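PDB 2QJX: protein BIM1 from Saccharomyces cerevisiae, which binds microtubules, including their plus ends, and is represented here by its calponin-homology domain. Local coordinates for residues A[28-36]-A[91-102]; A[76-85]-A[101-109]. All blocks are in the same frame, centred on the assembly; numbering follows the deposited sequence.

Interaction 1: A[28-36]-A[91-102]; sequences KKIEECGTG and IRCKFQDNLEFL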
loop_
_atom_site.group_PDB
_atom_site.type_symbol
_atom_site.label_atom_id
_atom_site.label_comp_id
_atom_site.label_asym_id
_atom_site.label_seq_id
_atom_site.Cartn_x
_atom_site.Cartn_y
_atom_site.Cartn_z
ATOM N N LYS A 28 1.238 -9.649 10.111
ATOM C CA LYS A 28 0.532 -10.801 10.666
ATOM C C LYS A 28 -0.978 -10.619 10.557
ATOM O O LYS A 28 -1.736 -11.592 10.559
ATOM C CB LYS A 28 0.911 -11.002 12.138
ATOM C CG LYS A 28 2.391 -11.217 12.388
ATOM C CD LYS A 28 2.931 -12.401 11.614
ATOM C CE LYS A 28 4.400 -12.634 11.925
ATOM N NZ LYS A 28 4.991 -13.686 11.056
ATOM N N LYS A 29 -1.413 -9.370 10.460
ATOM C CA LYS A 29 -2.834 -9.062 10.371
ATOM C C LYS A 29 -3.133 -8.025 9.303
ATOM O O LYS A 29 -2.343 -7.114 9.072
ATOM C CB LYS A 29 -3.344 -8.538 11.716
ATOM C CG LYS A 29 -3.159 -9.503 12.868
ATOM C CD LYS A 29 -3.744 -8.941 14.162
ATOM C CE LYS A 29 -3.030 -7.669 14.592
ATOM N NZ LYS A 29 -3.510 -7.184 15.925
ATOM N N ILE A 30 -4.291 -8.167 8.665
ATOM C CA ILE A 30 -4.723 -7.238 7.632
ATOM C C ILE A 30 -4.762 -5.820 8.189
ATOM O O ILE A 30 -4.448 -4.859 7.485
ATOM C CB ILE A 30 -6.135 -7.598 7.112
ATOM C CG1 ILE A 30 -6.088 -8.918 6.343
ATOM C CG2 ILE A 30 -6.681 -6.471 6.252
ATOM C CD1 ILE A 30 -5.230 -8.880 5.103
ATOM N N GLU A 31 -5.158 -5.695 9.454
ATOM C CA GLU A 31 -5.250 -4.392 10.110
ATOM C C GLU A 31 -3.982 -3.547 10.000
ATOM O O GLU A 31 -4.051 -2.315 10.001
ATOM C CB GLU A 31 -5.608 -4.558 11.595
ATOM C CG GLU A 31 -7.022 -5.067 11.853
ATOM C CD GLU A 31 -7.109 -6.579 11.974
ATOM O OE1 GLU A 31 -6.521 -7.291 11.132
ATOM O OE2 GLU A 31 -7.783 -7.059 12.913
ATOM N N GLU A 32 -2.831 -4.203 9.913
ATOM C CA GLU A 32 -1.557 -3.493 9.816
ATOM C C GLU A 32 -1.446 -2.665 8.542
ATOM O O GLU A 32 -0.629 -1.753 8.461
ATOM C CB GLU A 32 -0.390 -4.478 9.898
ATOM C CG GLU A 32 -0.271 -5.160 11.258
ATOM C CD GLU A 32 0.796 -6.231 11.284
ATOM O OE1 GLU A 32 1.991 -5.891 11.138
ATOM O OE2 GLU A 32 0.437 -7.417 11.446
ATOM N N CYS A 33 -2.261 -2.984 7.544
ATOM C CA CYS A 33 -2.232 -2.226 6.298
ATOM C C CYS A 33 -2.892 -0.867 6.474
ATOM O O CYS A 33 -2.830 -0.015 5.592
ATOM C CB CYS A 33 -2.943 -2.994 5.186
ATOM S SG CYS A 33 -2.077 -4.472 4.666
ATOM N N GLY A 34 -3.525 -0.668 7.624
ATOM C CA GLY A 34 -4.188 0.597 7.870
ATOM C C GLY A 34 -3.265 1.802 7.896
ATOM O O GLY A 34 -3.738 2.930 7.753
ATOM N N THR A 35 -1.958 1.582 8.064
ATOM C CA THR A 35 -1.009 2.698 8.126
ATOM C C THR A 35 -0.811 3.341 6.763
ATOM O O THR A 35 -0.259 4.434 6.665
ATOM C CB THR A 35 0.380 2.268 8.654
ATOM O OG1 THR A 35 1.062 1.498 7.654
ATOM C CG2 THR A 35 0.236 1.438 9.920
ATOM N N GLY A 36 -1.252 2.646 5.718
ATOM C CA GLY A 36 -1.135 3.163 4.367
ATOM C C GLY A 36 0.207 3.005 3.670
ATOM O O GLY A 36 0.308 3.242 2.464
ATOM N N ILE A 91 -7.622 4.340 7.830
ATOM C CA ILE A 91 -6.654 4.819 8.804
ATOM C C ILE A 91 -6.906 4.347 10.236
ATOM O O ILE A 91 -6.008 4.400 11.075
ATOM C CB ILE A 91 -6.583 6.358 8.756
ATOM C CG1 ILE A 91 -5.265 6.844 9.359
ATOM C CG2 ILE A 91 -7.776 6.958 9.485
ATOM C CD1 ILE A 91 -4.987 8.310 9.070
ATOM N N ARG A 92 -8.115 3.875 10.516
ATOM C CA ARG A 92 -8.421 3.390 11.857
ATOM C C ARG A 92 -7.956 1.952 12.035
ATOM O O ARG A 92 -8.136 1.350 13.096
ATOM C CB ARG A 92 -9.923 3.498 12.149
ATOM C CG ARG A 92 -10.379 4.911 12.486
ATOM C CD ARG A 92 -11.776 4.908 13.093
ATOM N NE ARG A 92 -12.159 6.219 13.612
ATOM C CZ ARG A 92 -13.310 6.469 14.234
ATOM N NH1 ARG A 92 -14.193 5.496 14.417
ATOM N NH2 ARG A 92 -13.578 7.692 14.676
ATOM N N CYS A 93 -7.350 1.408 10.984
ATOM C CA CYS A 93 -6.832 0.049 10.996
ATOM C C CYS A 93 -7.900 -1.007 11.252
ATOM O O CYS A 93 -7.625 -2.035 11.864
ATOM C CB CYS A 93 -5.720 -0.081 12.041
ATOM S SG CYS A 93 -4.309 1.007 11.750
ATOM N N LYS A 94 -9.118 -0.744 10.789
ATOM C CA LYS A 94 -10.216 -1.693 10.951
ATOM C C LYS A 94 -10.019 -2.812 9.924
ATOM O O LYS A 94 -9.622 -2.552 8.789
ATOM C CB LYS A 94 -11.557 -0.984 10.726
ATOM C CG LYS A 94 -12.779 -1.852 10.991
ATOM C CD LYS A 94 -14.078 -1.071 10.798
ATOM C CE LYS A 94 -15.296 -1.958 11.016
ATOM N NZ LYS A 94 -16.579 -1.208 10.867
ATOM N N PHE A 95 -10.296 -4.051 10.323
ATOM C CA PHE A 95 -10.116 -5.212 9.448
ATOM C C PHE A 95 -10.849 -5.207 8.104
ATOM O O PHE A 95 -10.226 -5.290 7.044
ATOM C CB PHE A 95 -10.497 -6.496 10.196
ATOM C CG PHE A 95 -10.402 -7.737 9.350
ATOM C CD1 PHE A 95 -9.172 -8.327 9.092
ATOM C CD2 PHE A 95 -11.544 -8.292 8.777
ATOM C CE1 PHE A 95 -9.075 -9.448 8.275
ATOM C CE2 PHE A 95 -11.459 -9.412 7.957
ATOM C CZ PHE A 95 -10.222 -9.994 7.704
ATOM N N GLN A 96 -12.172 -5.125 8.150
ATOM C CA GLN A 96 -12.983 -5.175 6.937
ATOM C C GLN A 96 -12.649 -4.155 5.850
ATOM O O GLN A 96 -12.526 -4.518 4.677
ATOM C CB GLN A 96 -14.466 -5.066 7.306
ATOM C CG GLN A 96 -15.418 -5.468 6.195
ATOM C CD GLN A 96 -15.130 -6.856 5.661
ATOM O OE1 GLN A 96 -14.783 -7.764 6.416
ATOM N NE2 GLN A 96 -15.287 -7.033 4.353
ATOM N N ASP A 97 -12.498 -2.890 6.232
ATOM C CA ASP A 97 -12.201 -1.834 5.268
ATOM C C ASP A 97 -10.866 -2.067 4.560
ATOM O O ASP A 97 -10.758 -1.919 3.343
ATOM C CB ASP A 97 -12.179 -0.479 5.974
ATOM C CG ASP A 97 -13.473 -0.188 6.718
ATOM O OD1 ASP A 97 -14.449 0.259 6.083
ATOM O OD2 ASP A 97 -13.516 -0.421 7.942
ATOM N N ASN A 98 -9.849 -2.428 5.332
ATOM C CA ASN A 98 -8.530 -2.681 4.770
ATOM C C ASN A 98 -8.494 -3.966 3.964
ATOM O O ASN A 98 -7.773 -4.062 2.971
ATOM C CB ASN A 98 -7.498 -2.696 5.889
ATOM C CG ASN A 98 -7.177 -1.303 6.373
ATOM O OD1 ASN A 98 -6.504 -0.545 5.679
ATOM N ND2 ASN A 98 -7.674 -0.947 7.555
ATOM N N LEU A 99 -9.274 -4.954 4.387
ATOM C CA LEU A 99 -9.341 -6.209 3.655
ATOM C C LEU A 99 -9.832 -5.907 2.241
ATOM O O LEU A 99 -9.239 -6.345 1.250
ATOM C CB LEU A 99 -10.317 -7.179 4.328
ATOM C CG LEU A 99 -10.544 -8.471 3.532
ATOM C CD1 LEU A 99 -9.288 -9.334 3.584
ATOM C CD2 LEU A 99 -11.728 -9.233 4.098
ATOM N N GLU A 100 -10.920 -5.148 2.158
ATOM C CA GLU A 100 -11.516 -4.791 0.874
ATOM C C GLU A 100 -10.598 -3.958 -0.012
ATOM O O GLU A 100 -10.534 -4.175 -1.220
ATOM C CB GLU A 100 -12.832 -4.036 1.094
ATOM C CG GLU A 100 -13.957 -4.909 1.633
ATOM C CD GLU A 100 -15.230 -4.124 1.911
ATOM O OE1 GLU A 100 -15.591 -3.256 1.088
ATOM O OE2 GLU A 100 -15.876 -4.387 2.948
ATOM N N PHE A 101 -9.886 -3.007 0.580
ATOM C CA PHE A 101 -8.991 -2.166 -0.206
ATOM C C PHE A 101 -7.814 -2.989 -0.729
ATOM O O PHE A 101 -7.405 -2.833 -1.882
ATOM C CB PHE A 101 -8.490 -0.987 0.639
ATOM C CG PHE A 101 -7.864 0.112 -0.170
ATOM C CD1 PHE A 101 -8.622 0.837 -1.085
ATOM C CD2 PHE A 101 -6.513 0.411 -0.034
ATOM C CE1 PHE A 101 -8.045 1.846 -1.854
ATOM C CE2 PHE A 101 -5.925 1.417 -0.799
ATOM C CZ PHE A 101 -6.695 2.137 -1.712
ATOM N N LEU A 102 -7.273 -3.865 0.110
ATOM C CA LEU A 102 -6.153 -4.702 -0.307
ATOM C C LEU A 102 -6.591 -5.653 -1.419
ATOM O O LEU A 102 -5.823 -5.936 -2.343
ATOM C CB LEU A 102 -5.605 -5.503 0.875
ATOM C CG LEU A 102 -4.368 -6.357 0.586
ATOM C CD1 LEU A 102 -3.224 -5.469 0.094
ATOM C CD2 LEU A 102 -3.958 -7.109 1.844
#
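The carboxamide of N98 meets the backbone of G34 and is gripped at both ends. Its OD1 lies 3.4 Å from G34 CA and takes a hydrogen bond from the hydroxyl of Y39, while ND2 gives one to K94 O at 2.8 Å, nearly in the amide plane, and another to L90 O. The bond to K94 O joins N98 to the N-cap residue of helix 95-112, so the same side chain that packs on 28-36 also ties down the start of its own helix. Bonds at both ends probably fix the rotation of the amide, whose OD1 and CG approach both CA and N of G34. G34 CA and C93 CA are 4.1 Å apart, so the two backbones touch directly at G34, which has no side chain to come between them. C93 has positive phi where the chain turns into helix 95-112, and its SG rests 3.9 Å from G34 CA.

Earlier in the 3-10 segment 30-35, I30 packs on the helix. Its CG2, anti to the backbone N, reaches the helix backbone, 3.5 Å from L99 N; CG1 meets F95 CE1 at 3.6 Å, and CD1 goes on to the CD2 methyl of L102. E31 bends at chi2 (92°), which brings OE1 to the edge of the F95 ring, 3.5 Å from CD1, with carboxylate and ring planes 68° apart. R12 and L16 of helix 12-23 cover I30 further, and Y69 of helix 62-78 hydrogen-bonds G34 O.

The contact thus joins the loop before helix 37-47 to the start of helix 95-112 mainly by apolar packing and close backbone fit, while the buried amide of N98 spends its hydrogen bonds on L90, K94 and Y39, not on 28-36.

Interaction 2: A[76-85]-A[101-109]; sequences FSRHGIEKTV and FLQWLKKHW
F76, in the last turn of helix 62-78, brings CZ of its ring to two aromatic residues of helix 95-112 in the all-helical calponin-homology domain. This CZ sits 3.7 Å from W104 CZ3 and 3.9 Å from F101 CZ. The rings of F76 and W104 are inclined at 38°, neither stacked nor edge-to-face, and M43 of helix 37-47 also touches F76. Helix 62-78 then ends in a Schellman motif: G80 takes positive phi, I81 N bonds back to F76 O, and G80 N to S77 O.

I81 follows with its two branches spread over successive turns of helix 95-112. CG2 meets W104 CH2 at 3.9 Å, while CD1 arrives at the CE1 side of the H108 imidazole. That imidazole has its NE2 hydrogen-bonded to the hydroxyl of Y47, a residue that I81 touches as well.

K83 lays its chain along W104. Its CG is anti to the backbone N (chi1 171°), and from there the aliphatic chain, bent at chi2, runs across one face of the indole, passing from the six-membered ring at CB to the pyrrole ring at CD, with CG over the centre. CD stands 3.4 Å from the centroid of the five-membered ring, only 7° off its normal, a clear CH-pi contact. H108 CB lies over the opposite face, toward the rim, so the indole is held between the two. The ammonium end adds at most a weak cation-pi attraction, since a second bend, at chi4, carries it back to its own loop.

There NZ gives a hydrogen bond of 2.8 Å to T84 O, which lies at the edge of the F101 ring. V85 comes last: its CG2 lies over a face of the F76 ring, toward the rim, and 4.0 Å from F101 CE1.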
loop_
_atom_site.group_PDB
_atom_site.type_symbol
_atom_site.label_atom_id
_atom_site.label_comp_id
_atom_site.label_asym_id
_atom_site.label_seq_id
_atom_site.Cartn_x
_atom_site.Cartn_y
_atom_site.Cartn_z
ATOM N N PHE A 76 -3.187 8.308 -6.996
ATOM C CA PHE A 76 -4.421 8.011 -7.720
ATOM C C PHE A 76 -4.807 9.166 -8.642
ATOM O O PHE A 76 -5.200 8.958 -9.795
ATOM C CB PHE A 76 -5.580 7.749 -6.744
ATOM C CG PHE A 76 -5.624 6.346 -6.200
ATOM C CD1 PHE A 76 -6.806 5.613 -6.245
ATOM C CD2 PHE A 76 -4.504 5.768 -5.614
ATOM C CE1 PHE A 76 -6.875 4.324 -5.714
ATOM C CE2 PHE A 76 -4.560 4.480 -5.078
ATOM C CZ PHE A 76 -5.746 3.757 -5.127
ATOM N N SER A 77 -4.705 10.383 -8.123
ATOM C CA SER A 77 -5.049 11.575 -8.888
ATOM C C SER A 77 -4.107 11.775 -10.074
ATOM O O SER A 77 -4.549 12.012 -11.201
ATOM C CB SER A 77 -5.007 12.802 -7.973
ATOM O OG SER A 77 -5.230 13.998 -8.699
ATOM N N ARG A 78 -2.807 11.667 -9.815
ATOM C CA ARG A 78 -1.801 11.844 -10.857
ATOM C C ARG A 78 -2.019 10.893 -12.034
ATOM O O ARG A 78 -1.907 11.293 -13.197
ATOM C CB ARG A 78 -0.400 11.633 -10.266
ATOM C CG ARG A 78 0.734 11.712 -11.290
ATOM C CD ARG A 78 2.134 11.776 -10.640
ATOM N NE ARG A 78 2.477 10.594 -9.846
ATOM C CZ ARG A 78 2.287 10.487 -8.531
ATOM N NH1 ARG A 78 1.756 11.492 -7.848
ATOM N NH2 ARG A 78 2.637 9.375 -7.894
ATOM N N HIS A 79 -2.343 9.641 -11.729
ATOM C CA HIS A 79 -2.551 8.633 -12.762
ATOM C C HIS A 79 -3.982 8.457 -13.247
ATOM O O HIS A 79 -4.258 7.570 -14.059
ATOM C CB HIS A 79 -2.013 7.288 -12.283
ATOM C CG HIS A 79 -0.529 7.273 -12.102
ATOM N ND1 HIS A 79 0.348 7.473 -13.145
ATOM C CD2 HIS A 79 0.234 7.116 -10.994
ATOM C CE1 HIS A 79 1.587 7.442 -12.689
ATOM N NE2 HIS A 79 1.545 7.228 -11.387
ATOM N N GLY A 80 -4.887 9.292 -12.755
ATOM C CA GLY A 80 -6.276 9.211 -13.173
ATOM C C GLY A 80 -7.007 7.958 -12.725
ATOM O O GLY A 80 -7.919 7.489 -13.411
ATOM N N ILE A 81 -6.613 7.406 -11.584
ATOM C CA ILE A 81 -7.256 6.208 -11.051
ATOM C C ILE A 81 -8.561 6.663 -10.399
ATOM O O ILE A 81 -8.548 7.471 -9.471
ATOM C CB ILE A 81 -6.355 5.511 -9.996
ATOM C CG1 ILE A 81 -4.952 5.280 -10.575
ATOM C CG2 ILE A 81 -6.971 4.188 -9.567
ATOM C CD1 ILE A 81 -4.939 4.547 -11.908
ATOM N N GLU A 82 -9.685 6.147 -10.889
ATOM C CA GLU A 82 -10.995 6.541 -10.374
ATOM C C GLU A 82 -11.443 5.857 -9.080
ATOM O O GLU A 82 -12.321 6.368 -8.379
ATOM C CB GLU A 82 -12.047 6.347 -11.473
ATOM C CG GLU A 82 -11.845 7.283 -12.666
ATOM C CD GLU A 82 -12.671 6.897 -13.878
ATOM O OE1 GLU A 82 -13.906 6.761 -13.746
ATOM O OE2 GLU A 82 -12.084 6.735 -14.971
ATOM N N LYS A 83 -10.836 4.717 -8.760
ATOM C CA LYS A 83 -11.164 3.966 -7.545
ATOM C C LYS A 83 -11.206 4.867 -6.316
ATOM O O LYS A 83 -10.345 5.730 -6.153
ATOM C CB LYS A 83 -10.120 2.870 -7.308
ATOM C CG LYS A 83 -10.240 2.171 -5.951
ATOM C CD LYS A 83 -11.365 1.144 -5.947
ATOM C CE LYS A 83 -11.521 0.485 -4.579
ATOM N NZ LYS A 83 -12.157 1.397 -3.582
ATOM N N THR A 84 -12.198 4.657 -5.451
ATOM C CA THR A 84 -12.343 5.457 -4.237
ATOM C C THR A 84 -11.372 5.029 -3.138
ATOM O O THR A 84 -10.982 3.862 -3.053
ATOM C CB THR A 84 -13.775 5.362 -3.653
ATOM O OG1 THR A 84 -14.080 3.992 -3.356
ATOM C CG2 THR A 84 -14.798 5.918 -4.632
ATOM N N VAL A 85 -10.990 5.988 -2.299
ATOM C CA VAL A 85 -10.085 5.737 -1.186
ATOM C C VAL A 85 -10.628 6.475 0.035
ATOM O O VAL A 85 -10.442 7.682 0.172
ATOM C CB VAL A 85 -8.663 6.263 -1.481
ATOM C CG1 VAL A 85 -7.715 5.838 -0.374
ATOM C CG2 VAL A 85 -8.181 5.751 -2.826
ATOM N N PHE A 101 -9.886 -3.007 0.580
ATOM C CA PHE A 101 -8.991 -2.166 -0.206
ATOM C C PHE A 101 -7.814 -2.989 -0.729
ATOM O O PHE A 101 -7.405 -2.833 -1.882
ATOM C CB PHE A 101 -8.490 -0.987 0.639
ATOM C CG PHE A 101 -7.864 0.112 -0.170
ATOM C CD1 PHE A 101 -8.622 0.837 -1.085
ATOM C CD2 PHE A 101 -6.513 0.411 -0.034
ATOM C CE1 PHE A 101 -8.045 1.846 -1.854
ATOM C CE2 PHE A 101 -5.925 1.417 -0.799
ATOM C CZ PHE A 101 -6.695 2.137 -1.712
ATOM N N LEU A 102 -7.273 -3.865 0.110
ATOM C CA LEU A 102 -6.153 -4.702 -0.307
ATOM C C LEU A 102 -6.591 -5.653 -1.419
ATOM O O LEU A 102 -5.823 -5.936 -2.343
ATOM C CB LEU A 102 -5.605 -5.503 0.875
ATOM C CG LEU A 102 -4.368 -6.357 0.586
ATOM C CD1 LEU A 102 -3.224 -5.469 0.094
ATOM C CD2 LEU A 102 -3.958 -7.109 1.844
ATOM N N GLN A 103 -7.826 -6.149 -1.337
ATOM C CA GLN A 103 -8.327 -7.045 -2.374
ATOM C C GLN A 103 -8.333 -6.306 -3.703
ATOM O O GLN A 103 -7.892 -6.846 -4.714
ATOM C CB GLN A 103 -9.742 -7.534 -2.051
ATOM C CG GLN A 103 -9.833 -8.378 -0.789
ATOM C CD GLN A 103 -11.255 -8.816 -0.480
ATOM O OE1 GLN A 103 -12.191 -8.022 -0.564
ATOM N NE2 GLN A 103 -11.418 -10.078 -0.106
ATOM N N TRP A 104 -8.825 -5.070 -3.708
ATOM C CA TRP A 104 -8.853 -4.299 -4.946
ATOM C C TRP A 104 -7.439 -3.992 -5.439
ATOM O O TRP A 104 -7.160 -4.065 -6.638
ATOM C CB TRP A 104 -9.603 -2.979 -4.767
ATOM C CG TRP A 104 -9.571 -2.136 -6.018
ATOM C CD1 TRP A 104 -10.424 -2.213 -7.084
ATOM C CD2 TRP A 104 -8.593 -1.142 -6.359
ATOM N NE1 TRP A 104 -10.039 -1.329 -8.066
ATOM C CE2 TRP A 104 -8.917 -0.661 -7.648
ATOM C CE3 TRP A 104 -7.474 -0.614 -5.700
ATOM C CZ2 TRP A 104 -8.160 0.327 -8.294
ATOM C CZ3 TRP A 104 -6.719 0.369 -6.345
ATOM C CH2 TRP A 104 -7.069 0.827 -7.629
ATOM N N LEU A 105 -6.548 -3.634 -4.520
ATOM C CA LEU A 105 -5.180 -3.324 -4.909
ATOM C C LEU A 105 -4.517 -4.507 -5.596
ATOM O O LEU A 105 -3.827 -4.344 -6.609
ATOM C CB LEU A 105 -4.358 -2.900 -3.689
ATOM C CG LEU A 105 -4.589 -1.457 -3.237
ATOM C CD1 LEU A 105 -3.910 -1.216 -1.901
ATOM C CD2 LEU A 105 -4.038 -0.506 -4.285
ATOM N N LYS A 106 -4.719 -5.701 -5.055
ATOM C CA LYS A 106 -4.117 -6.877 -5.664
ATOM C C LYS A 106 -4.601 -7.027 -7.103
ATOM O O LYS A 106 -3.826 -7.385 -7.990
ATOM C CB LYS A 106 -4.456 -8.145 -4.876
ATOM C CG LYS A 106 -3.797 -9.379 -5.486
ATOM C CD LYS A 106 -4.075 -10.646 -4.716
ATOM C CE LYS A 106 -3.303 -11.804 -5.335
ATOM N NZ LYS A 106 -3.564 -13.086 -4.640
ATOM N N LYS A 107 -5.878 -6.745 -7.333
ATOM C CA LYS A 107 -6.449 -6.856 -8.675
ATOM C C LYS A 107 -5.835 -5.816 -9.593
ATOM O O LYS A 107 -5.547 -6.097 -10.761
ATOM C CB LYS A 107 -7.970 -6.682 -8.623
ATOM C CG LYS A 107 -8.721 -7.899 -8.077
ATOM C CD LYS A 107 -8.014 -8.460 -6.852
ATOM C CE LYS A 107 -8.893 -9.379 -6.013
ATOM N NZ LYS A 107 -8.177 -9.738 -4.756
ATOM N N HIS A 108 -5.641 -4.612 -9.060
ATOM C CA HIS A 108 -5.045 -3.529 -9.828
ATOM C C HIS A 108 -3.613 -3.917 -10.212
ATOM O O HIS A 108 -3.180 -3.699 -11.350
ATOM C CB HIS A 108 -5.024 -2.244 -8.998
ATOM C CG HIS A 108 -4.738 -1.015 -9.803
ATOM N ND1 HIS A 108 -5.612 -0.526 -10.749
ATOM C CD2 HIS A 108 -3.672 -0.181 -9.809
ATOM C CE1 HIS A 108 -5.098 0.559 -11.301
ATOM N NE2 HIS A 108 -3.921 0.789 -10.747
ATOM N N TRP A 109 -2.887 -4.492 -9.255
ATOM C CA TRP A 109 -1.510 -4.935 -9.472
ATOM C C TRP A 109 -1.469 -6.016 -10.560
ATOM O O TRP A 109 -0.660 -5.957 -11.488
ATOM C CB TRP A 109 -0.936 -5.499 -8.164
ATOM C CG TRP A 109 0.484 -5.955 -8.261
ATOM C CD1 TRP A 109 1.600 -5.180 -8.173
ATOM C CD2 TRP A 109 0.941 -7.297 -8.475
ATOM N NE1 TRP A 109 2.729 -5.954 -8.316
ATOM C CE2 TRP A 109 2.352 -7.258 -8.503
ATOM C CE3 TRP A 109 0.294 -8.528 -8.644
ATOM C CZ2 TRP A 109 3.132 -8.405 -8.694
ATOM C CZ3 TRP A 109 1.069 -9.672 -8.832
ATOM C CH2 TRP A 109 2.474 -9.600 -8.854
#

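Helix 95-112 serves both contacts, with its N-terminal turns in interaction 1 and its middle in interaction 2; the two centres lie about 15 Å apart. F101 and L102 fall in both ranges but divide the work: L102 faces I30 and C33 in interaction 1, and F101 faces F76 and V85 in interaction 2. Y39 of helix 37-47 bridges them, hydrogen-bonding N98 OD1 and meeting the F101 ring edge-to-face. The segments alternate along the chain, and 28-36 and 76-85 both pack on helix 95-112. Both contacts lie within the calponin-homology range, and their segments touch each other only through the residues they share.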